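Local coordinates for protein dicer Related Helicase (Caenorhabditis elegans, PDB 6M6Q) that probably hydrolyses ATP as an RNA-binding helicase of the RIG-I-like receptor family, the chain here being its all-helical N-terminal domain, at residues I6-Y11 against E147-S152; A27-L32 against K132-A137. All coordinates share one frame; numbering follows the deposited sequence.

Interaction 1: I6-Y11 against E147-S152; sequences IRLEDY and ELYGYS
Tyr149, on the helix 146-152, meets Leu8 and Tyr11 from the N-terminal loop, and these three side chains make up the whole contact. The backbones stay far apart, with the CA atoms of Leu8 and Tyr149 10.4 Å from each other, so long side chains have to span the gap. Tyr149 contributes about half of the 118 Å² buried: with CG anti to its backbone N (chi1 168°) the ring stands off the helix toward the loop. Its hydroxyl end meets one branch of the leucine, Leu8 CD2 lying 4.1 Å from Tyr149 OH. The other methyl approaches the ring obliquely, Leu8 CD1 being 4.4 Å from Tyr149 CE2. Tyr11, whose chi1 of -163° swings its ring out along a CB already directed at the helix, meets the CE1 part instead, also obliquely, and Tyr11 CD2 lies 4.4 Å from Tyr149 CE1. Long aromatics suit so wide a gap, and the forked leucine can touch hydroxyl and ring carbon together. Phe142 meets both tyrosine rings edge-to-face, extending the aromatic cluster onto helix 131-144.

The loop presents its two residues from a turn whose residues 8-10 have helix-like backbone angles, closed by Tyr11 N bonding to Leu8 O. Arg7, just before it, pairs with Asp10 and, by a long contact, with Glu9.

No hydrogen bond joins the two segments. Van der Waals contact and exclusion of water probably supply most of the attraction, a small, largely apolar contribution to holding the loop, beside Phe142 and Glu139.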
ATOM      1  N   ILE B   6       5.344  31.371  19.296  1.00 98.67           N
ATOM      2  CA  ILE B   6       4.115  30.812  19.934  1.00 99.95           C
ATOM      3  C   ILE B   6       4.181  29.275  19.904  1.00107.22           C
ATOM      4  O   ILE B   6       4.365  28.711  18.817  1.00118.29           O
ATOM      5  CB  ILE B   6       2.859  31.346  19.229  1.00105.53           C
ATOM      6  CG1 ILE B   6       2.760  32.869  19.347  1.00110.85           C
ATOM      7  CG2 ILE B   6       1.609  30.650  19.752  1.00108.01           C
ATOM      8  CD1 ILE B   6       1.929  33.526  18.257  1.00112.75           C
ATOM      9  N   ARG B   7       4.096  28.638  21.070  1.00111.56           N
ATOM     10  CA  ARG B   7       4.108  27.162  21.212  1.00103.23           C
ATOM     11  C   ARG B   7       2.742  26.615  20.791  1.00102.39           C
ATOM     12  O   ARG B   7       1.732  27.321  20.990  1.00 98.95           O
ATOM     13  CB  ARG B   7       4.462  26.776  22.650  1.00111.70           C
ATOM     14  CG  ARG B   7       5.950  26.885  22.966  1.00118.98           C
ATOM     15  CD  ARG B   7       6.254  27.105  24.448  1.00126.96           C
ATOM     16  NE  ARG B   7       5.418  26.317  25.362  1.00129.01           N
ATOM     17  CZ  ARG B   7       4.606  26.831  26.298  1.00131.96           C
ATOM     18  NH1 ARG B   7       4.489  28.143  26.439  1.00125.89           N
ATOM     19  NH2 ARG B   7       3.895  26.028  27.072  1.00132.32           N
ATOM     20  N   LEU B   8       2.713  25.410  20.220  1.00107.34           N
ATOM     21  CA  LEU B   8       1.465  24.737  19.760  1.00106.74           C
ATOM     22  C   LEU B   8       0.486  24.628  20.939  1.00109.54           C
ATOM     23  O   LEU B   8      -0.665  25.052  20.776  1.00122.61           O
ATOM     24  CB  LEU B   8       1.799  23.349  19.198  1.00110.74           C
ATOM     25  CG  LEU B   8       0.727  22.714  18.304  1.00108.91           C
ATOM     26  CD1 LEU B   8       1.365  21.856  17.240  1.00111.08           C
ATOM     27  CD2 LEU B   8      -0.268  21.878  19.103  1.00109.76           C
ATOM     28  N   GLU B   9       0.951  24.128  22.092  1.00102.46           N
ATOM     29  CA  GLU B   9       0.081  23.799  23.257  1.00108.60           C
ATOM     30  C   GLU B   9      -0.626  25.072  23.754  1.00113.39           C
ATOM     31  O   GLU B   9      -1.713  24.925  24.359  1.00 99.85           O
ATOM     32  CB  GLU B   9       0.879  23.107  24.365  1.00105.15           C
ATOM     33  CG  GLU B   9       2.106  23.869  24.821  1.00113.94           C
ATOM     34  CD  GLU B   9       3.155  22.992  25.486  1.00121.08           C
ATOM     35  OE1 GLU B   9       2.835  22.363  26.526  1.00116.20           O
ATOM     36  OE2 GLU B   9       4.280  22.912  24.948  1.00128.25           O
ATOM     37  N   ASP B  10      -0.081  26.264  23.442  1.00111.02           N
ATOM     38  CA  ASP B  10      -0.637  27.594  23.844  1.00110.58           C
ATOM     39  C   ASP B  10      -1.819  27.981  22.930  1.00102.29           C
ATOM     40  O   ASP B  10      -2.803  28.529  23.452  1.00 97.15           O
ATOM     41  CB  ASP B  10       0.435  28.694  23.811  1.00112.54           C
ATOM     42  CG  ASP B  10       1.613  28.460  24.747  1.00115.11           C
ATOM     43  OD1 ASP B  10       2.704  29.020  24.470  1.00122.40           O
ATOM     44  OD2 ASP B  10       1.432  27.741  25.755  1.00118.25           O
ATOM     45  N   TYR B  11      -1.704  27.730  21.619  1.00 96.03           N
ATOM     46  CA  TYR B  11      -2.653  28.183  20.555  1.00 93.14           C
ATOM     47  C   TYR B  11      -4.079  27.698  20.867  1.00 87.36           C
ATOM     48  O   TYR B  11      -4.221  26.666  21.524  1.00 93.62           O
ATOM     49  CB  TYR B  11      -2.183  27.669  19.188  1.00 89.75           C
ATOM     50  CG  TYR B  11      -2.798  28.351  17.990  1.00 84.61           C
ATOM     51  CD1 TYR B  11      -2.252  29.521  17.475  1.00 86.46           C
ATOM     52  CD2 TYR B  11      -3.883  27.796  17.324  1.00 80.75           C
ATOM     53  CE1 TYR B  11      -2.786  30.137  16.352  1.00 86.62           C
ATOM     54  CE2 TYR B  11      -4.438  28.408  16.210  1.00 74.79           C
ATOM     55  CZ  TYR B  11      -3.880  29.574  15.713  1.00 85.12           C
ATOM     56  OH  TYR B  11      -4.421  30.177  14.612  1.00 97.94           O
ATOM     57  N   GLU B 147      -1.985  29.220   8.820  1.00 62.69           N
ATOM     58  CA  GLU B 147      -3.187  29.081   7.946  1.00 62.78           C
ATOM     59  C   GLU B 147      -3.253  27.650   7.413  1.00 61.79           C
ATOM     60  O   GLU B 147      -4.336  27.070   7.430  1.00 56.76           O
ATOM     61  CB  GLU B 147      -3.143  30.072   6.778  1.00 65.42           C
ATOM     62  CG  GLU B 147      -4.486  30.264   6.080  1.00 65.15           C
ATOM     63  CD  GLU B 147      -4.890  29.189   5.084  1.00 70.77           C
ATOM     64  OE1 GLU B 147      -6.087  29.105   4.772  1.00 79.09           O
ATOM     65  OE2 GLU B 147      -4.017  28.471   4.594  1.00 87.43           O
ATOM     66  N   LEU B 148      -2.122  27.122   6.941  1.00 59.46           N
ATOM     67  CA  LEU B 148      -2.012  25.756   6.387  1.00 58.22           C
ATOM     68  C   LEU B 148      -2.267  24.751   7.513  1.00 57.48           C
ATOM     69  O   LEU B 148      -3.080  23.832   7.294  1.00 58.84           O
ATOM     70  CB  LEU B 148      -0.631  25.583   5.740  1.00 62.16           C
ATOM     71  CG  LEU B 148      -0.412  24.327   4.886  1.00 57.32           C
ATOM     72  CD1 LEU B 148      -1.481  24.167   3.806  1.00 54.49           C
ATOM     73  CD2 LEU B 148       0.971  24.360   4.254  1.00 56.10           C
ATOM     74  N   TYR B 149      -1.704  24.988   8.706  1.00 54.36           N
ATOM     75  CA  TYR B 149      -2.003  24.197   9.935  1.00 56.66           C
ATOM     76  C   TYR B 149      -3.509  24.142  10.114  1.00 54.96           C
ATOM     77  O   TYR B 149      -4.062  23.041  10.144  1.00 62.28           O
ATOM     78  CB  TYR B 149      -1.312  24.777  11.171  1.00 57.65           C
ATOM     79  CG  TYR B 149      -1.778  24.219  12.495  1.00 65.29           C
ATOM     80  CD1 TYR B 149      -2.663  24.932  13.295  1.00 70.17           C
ATOM     81  CD2 TYR B 149      -1.295  23.015  12.988  1.00 73.79           C
ATOM     82  CE1 TYR B 149      -3.090  24.450  14.523  1.00 62.37           C
ATOM     83  CE2 TYR B 149      -1.708  22.518  14.219  1.00 76.88           C
ATOM     84  CZ  TYR B 149      -2.599  23.249  14.994  1.00 74.18           C
ATOM     85  OH  TYR B 149      -3.003  22.785  16.208  1.00 82.50           O
ATOM     86  N   GLY B 150      -4.151  25.309  10.112  1.00 50.51           N
ATOM     87  CA  GLY B 150      -5.607  25.443  10.267  1.00 55.67           C
ATOM     88  C   GLY B 150      -6.362  24.649   9.221  1.00 59.99           C
ATOM     89  O   GLY B 150      -7.306  23.913   9.588  1.00 67.01           O
ATOM     90  N   TYR B 151      -5.945  24.782   7.966  1.00 64.73           N
ATOM     91  CA  TYR B 151      -6.603  24.188   6.780  1.00 65.42           C
ATOM     92  C   TYR B 151      -6.575  22.653   6.901  1.00 64.75           C
ATOM     93  O   TYR B 151      -7.587  21.987   6.514  1.00 58.05           O
ATOM     94  CB  TYR B 151      -5.928  24.707   5.507  1.00 65.15           C
ATOM     95  CG  TYR B 151      -6.683  24.409   4.237  1.00 65.49           C
ATOM     96  CD1 TYR B 151      -7.676  25.255   3.772  1.00 62.01           C
ATOM     97  CD2 TYR B 151      -6.412  23.267   3.502  1.00 65.71           C
ATOM     98  CE1 TYR B 151      -8.395  24.966   2.618  1.00 64.07           C
ATOM     99  CE2 TYR B 151      -7.110  22.969   2.340  1.00 64.69           C
ATOM    100  CZ  TYR B 151      -8.102  23.825   1.891  1.00 62.77           C
ATOM    101  OH  TYR B 151      -8.811  23.528   0.761  1.00 65.39           O
ATOM    102  N   SER B 152      -5.487  22.116   7.470  1.00 58.64           N
ATOM    103  CA  SER B 152      -5.261  20.659   7.675  1.00 62.53           C
ATOM    104  C   SER B 152      -6.150  20.134   8.817  1.00 68.61           C
ATOM    105  O   SER B 152      -6.328  18.890   8.908  1.00 61.39           O
ATOM    106  CB  SER B 152      -3.793  20.364   7.925  1.00 58.21           C
ATOM    107  OG  SER B 152      -3.438  20.598   9.280  1.00 56.12           O
TER

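Interaction 2: A27-L32 against K132-A137; sequences AYFRLL and KGLRIA
Phe29 is fully extended about chi1 (-180°), which projects its ring from helix 25-29 toward helix 131-144, while Leu134 at chi1 -103° carries its isobutyl group across to meet it. This is helix-to-helix packing in the core of an all-helical domain. The phenylalanine and leucine side chains run past each other in opposite directions, and Phe29 CD2 comes 3.7 Å from Leu134 CD2. Three residues on, nearly a full turn, Ala137 offers just a methyl, small enough for the far part of the ring to settle close to the helix: its CB is 3.9 Å from Phe29 CE2. A flat aromatic suits this place because it can touch a branched side chain and a short one at once. Phe25 meets the same ring, and Ser152 of helix 146-152 also touches Phe29.

Arg30 joins through its charged end, Leu134 CD1 lying 4.3 Å from Arg30 NH1. That guanidinium is buried but well supplied with partners, Asp188 through a salt bridge at NE, Leu128 O through a hydrogen bond to NH1, and Phe129 through a cation-pi contact. Beyond the methyl, the ring reaches the main chain, where Phe29 CZ lies 3.8 Å from Ala137 O.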
ATOM      1  N   ALA B  27      -5.030  10.711   7.824  1.00 45.32           N
ATOM      2  CA  ALA B  27      -5.173  10.496   6.363  1.00 47.59           C
ATOM      3  C   ALA B  27      -5.354  11.837   5.657  1.00 48.67           C
ATOM      4  O   ALA B  27      -4.807  12.010   4.555  1.00 60.95           O
ATOM      5  CB  ALA B  27      -6.339   9.581   6.072  1.00 46.09           C
ATOM      6  N   TYR B  28      -6.148  12.721   6.232  1.00 49.95           N
ATOM      7  CA  TYR B  28      -6.418  14.045   5.657  1.00 50.74           C
ATOM      8  C   TYR B  28      -5.109  14.843   5.653  1.00 52.82           C
ATOM      9  O   TYR B  28      -4.739  15.370   4.589  1.00 57.93           O
ATOM     10  CB  TYR B  28      -7.563  14.746   6.385  1.00 52.18           C
ATOM     11  CG  TYR B  28      -7.993  16.015   5.690  1.00 52.97           C
ATOM     12  CD1 TYR B  28      -7.543  17.258   6.116  1.00 49.62           C
ATOM     13  CD2 TYR B  28      -8.744  15.964   4.530  1.00 49.64           C
ATOM     14  CE1 TYR B  28      -7.862  18.411   5.428  1.00 49.66           C
ATOM     15  CE2 TYR B  28      -9.088  17.114   3.844  1.00 51.20           C
ATOM     16  CZ  TYR B  28      -8.639  18.341   4.291  1.00 47.94           C
ATOM     17  OH  TYR B  28      -9.000  19.478   3.623  1.00 55.21           O
ATOM     18  N   PHE B  29      -4.378  14.842   6.765  1.00 53.62           N
ATOM     19  CA  PHE B  29      -3.069  15.540   6.893  1.00 53.75           C
ATOM     20  C   PHE B  29      -2.094  15.023   5.822  1.00 58.19           C
ATOM     21  O   PHE B  29      -1.329  15.832   5.293  1.00 61.66           O
ATOM     22  CB  PHE B  29      -2.478  15.360   8.288  1.00 52.79           C
ATOM     23  CG  PHE B  29      -1.155  16.052   8.481  1.00 54.08           C
ATOM     24  CD1 PHE B  29      -1.097  17.385   8.839  1.00 49.21           C
ATOM     25  CD2 PHE B  29       0.039  15.377   8.268  1.00 60.43           C
ATOM     26  CE1 PHE B  29       0.123  18.028   8.994  1.00 52.70           C
ATOM     27  CE2 PHE B  29       1.257  16.022   8.426  1.00 58.77           C
ATOM     28  CZ  PHE B  29       1.297  17.342   8.804  1.00 52.42           C
ATOM     29  N   ARG B  30      -2.140  13.718   5.512  1.00 55.45           N
ATOM     30  CA  ARG B  30      -1.206  13.031   4.568  1.00 51.83           C
ATOM     31  C   ARG B  30      -1.518  13.393   3.111  1.00 52.71           C
ATOM     32  O   ARG B  30      -0.705  13.047   2.270  1.00 56.01           O
ATOM     33  CB  ARG B  30      -1.238  11.511   4.774  1.00 48.64           C
ATOM     34  CG  ARG B  30      -0.519  11.071   6.040  1.00 48.55           C
ATOM     35  CD  ARG B  30      -0.261   9.596   6.097  1.00 52.04           C
ATOM     36  NE  ARG B  30      -1.473   8.790   6.135  1.00 55.62           N
ATOM     37  CZ  ARG B  30      -2.010   8.256   7.246  1.00 54.04           C
ATOM     38  NH1 ARG B  30      -1.474   8.485   8.436  1.00 51.41           N
ATOM     39  NH2 ARG B  30      -3.084   7.488   7.152  1.00 49.05           N
ATOM     40  N   LEU B  31      -2.586  14.154   2.837  1.00 56.79           N
ATOM     41  CA  LEU B  31      -2.817  14.776   1.494  1.00 50.07           C
ATOM     42  C   LEU B  31      -1.856  15.970   1.315  1.00 47.26           C
ATOM     43  O   LEU B  31      -1.624  16.368   0.144  1.00 48.74           O
ATOM     44  CB  LEU B  31      -4.290  15.184   1.339  1.00 48.79           C
ATOM     45  CG  LEU B  31      -5.304  14.030   1.370  1.00 51.07           C
ATOM     46  CD1 LEU B  31      -6.713  14.529   1.640  1.00 53.03           C
ATOM     47  CD2 LEU B  31      -5.283  13.247   0.080  1.00 50.03           C
ATOM     48  N   LEU B  32      -1.210  16.422   2.405  1.00 49.57           N
ATOM     49  CA  LEU B  32      -0.146  17.486   2.398  1.00 54.05           C
ATOM     50  C   LEU B  32       1.259  16.869   2.538  1.00 51.50           C
ATOM     51  O   LEU B  32       2.196  17.628   2.825  1.00 54.67           O
ATOM     52  CB  LEU B  32      -0.371  18.468   3.563  1.00 53.88           C
ATOM     53  CG  LEU B  32      -1.516  19.459   3.419  1.00 53.80           C
ATOM     54  CD1 LEU B  32      -1.844  20.076   4.768  1.00 52.55           C
ATOM     55  CD2 LEU B  32      -1.168  20.534   2.415  1.00 60.29           C
ATOM     56  N   LYS B 132       3.593   9.429  17.290  1.00 69.20           N
ATOM     57  CA  LYS B 132       4.690  10.292  17.808  1.00 77.67           C
ATOM     58  C   LYS B 132       5.227  11.138  16.658  1.00 72.09           C
ATOM     59  O   LYS B 132       5.531  12.321  16.888  1.00 67.60           O
ATOM     60  CB  LYS B 132       5.803   9.444  18.441  1.00 85.79           C
ATOM     61  CG  LYS B 132       5.339   8.407  19.468  1.00 95.54           C
ATOM     62  CD  LYS B 132       6.441   7.483  19.990  1.00104.10           C
ATOM     63  CE  LYS B 132       6.948   6.484  18.960  1.00116.40           C
ATOM     64  NZ  LYS B 132       5.996   5.366  18.737  1.00118.09           N
ATOM     65  N   GLY B 133       5.339  10.535  15.476  1.00 72.35           N
ATOM     66  CA  GLY B 133       5.846  11.170  14.246  1.00 73.59           C
ATOM     67  C   GLY B 133       4.875  12.173  13.654  1.00 62.24           C
ATOM     68  O   GLY B 133       5.334  13.173  13.126  1.00 58.07           O
ATOM     69  N   LEU B 134       3.575  11.913  13.737  1.00 60.10           N
ATOM     70  CA  LEU B 134       2.534  12.868  13.279  1.00 65.68           C
ATOM     71  C   LEU B 134       2.511  14.086  14.196  1.00 62.49           C
ATOM     72  O   LEU B 134       2.309  15.190  13.694  1.00 63.05           O
ATOM     73  CB  LEU B 134       1.182  12.174  13.258  1.00 74.10           C
ATOM     74  CG  LEU B 134       0.704  11.779  11.873  1.00 79.12           C
ATOM     75  CD1 LEU B 134      -0.365  10.716  11.971  1.00 89.97           C
ATOM     76  CD2 LEU B 134       0.196  12.995  11.115  1.00 76.79           C
ATOM     77  N   ARG B 135       2.720  13.882  15.488  1.00 64.38           N
ATOM     78  CA  ARG B 135       2.826  14.973  16.483  1.00 73.44           C
ATOM     79  C   ARG B 135       3.916  15.931  16.020  1.00 70.22           C
ATOM     80  O   ARG B 135       3.654  17.146  15.987  1.00 75.62           O
ATOM     81  CB  ARG B 135       3.117  14.412  17.882  1.00 80.07           C
ATOM     82  CG  ARG B 135       1.933  13.703  18.526  1.00 80.45           C
ATOM     83  CD  ARG B 135       0.978  14.684  19.146  1.00 83.33           C
ATOM     84  NE  ARG B 135      -0.241  14.052  19.614  1.00 87.37           N
ATOM     85  CZ  ARG B 135      -1.340  14.712  19.962  1.00 85.83           C
ATOM     86  NH1 ARG B 135      -2.396  14.047  20.399  1.00 84.99           N
ATOM     87  NH2 ARG B 135      -1.374  16.038  19.896  1.00 83.19           N
ATOM     88  N   ILE B 136       5.084  15.401  15.666  1.00 66.56           N
ATOM     89  CA  ILE B 136       6.250  16.229  15.265  1.00 67.94           C
ATOM     90  C   ILE B 136       5.886  16.948  13.969  1.00 70.86           C
ATOM     91  O   ILE B 136       6.171  18.175  13.870  1.00 61.72           O
ATOM     92  CB  ILE B 136       7.525  15.389  15.134  1.00 68.70           C
ATOM     93  CG1 ILE B 136       7.815  14.617  16.423  1.00 69.93           C
ATOM     94  CG2 ILE B 136       8.694  16.278  14.734  1.00 75.03           C
ATOM     95  CD1 ILE B 136       8.977  13.665  16.325  1.00 70.85           C
ATOM     96  N   ALA B 137       5.250  16.234  13.033  1.00 59.73           N
ATOM     97  CA  ALA B 137       4.874  16.763  11.706  1.00 63.03           C
ATOM     98  C   ALA B 137       3.834  17.871  11.877  1.00 65.22           C
ATOM     99  O   ALA B 137       3.919  18.862  11.144  1.00 67.20           O
ATOM    100  CB  ALA B 137       4.370  15.655  10.828  1.00 64.27           C
TER

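How the interactions relate
Interactions 1 and 2 have centres about 13 Å apart, on the same side of the chain's centre, and share a framework: helices 131-144 and 146-152 are consecutive, and each contributes one segment. Interaction 1 is the outer layer, its centre about 21 Å from the chain's centre, against about 12 Å for the fully buried interaction 2. They also touch directly, since residues 147-152 rest on residues 27-32. Ser152 CB lies 3.7 Å from Leu32 CD1, and Leu148 CD1 lies 3.9 Å from Leu32 CD2. Helix 146-152 thus bridges the layers, directing Tyr149 to the N-terminal loop and Leu148 and Ser152 to the core.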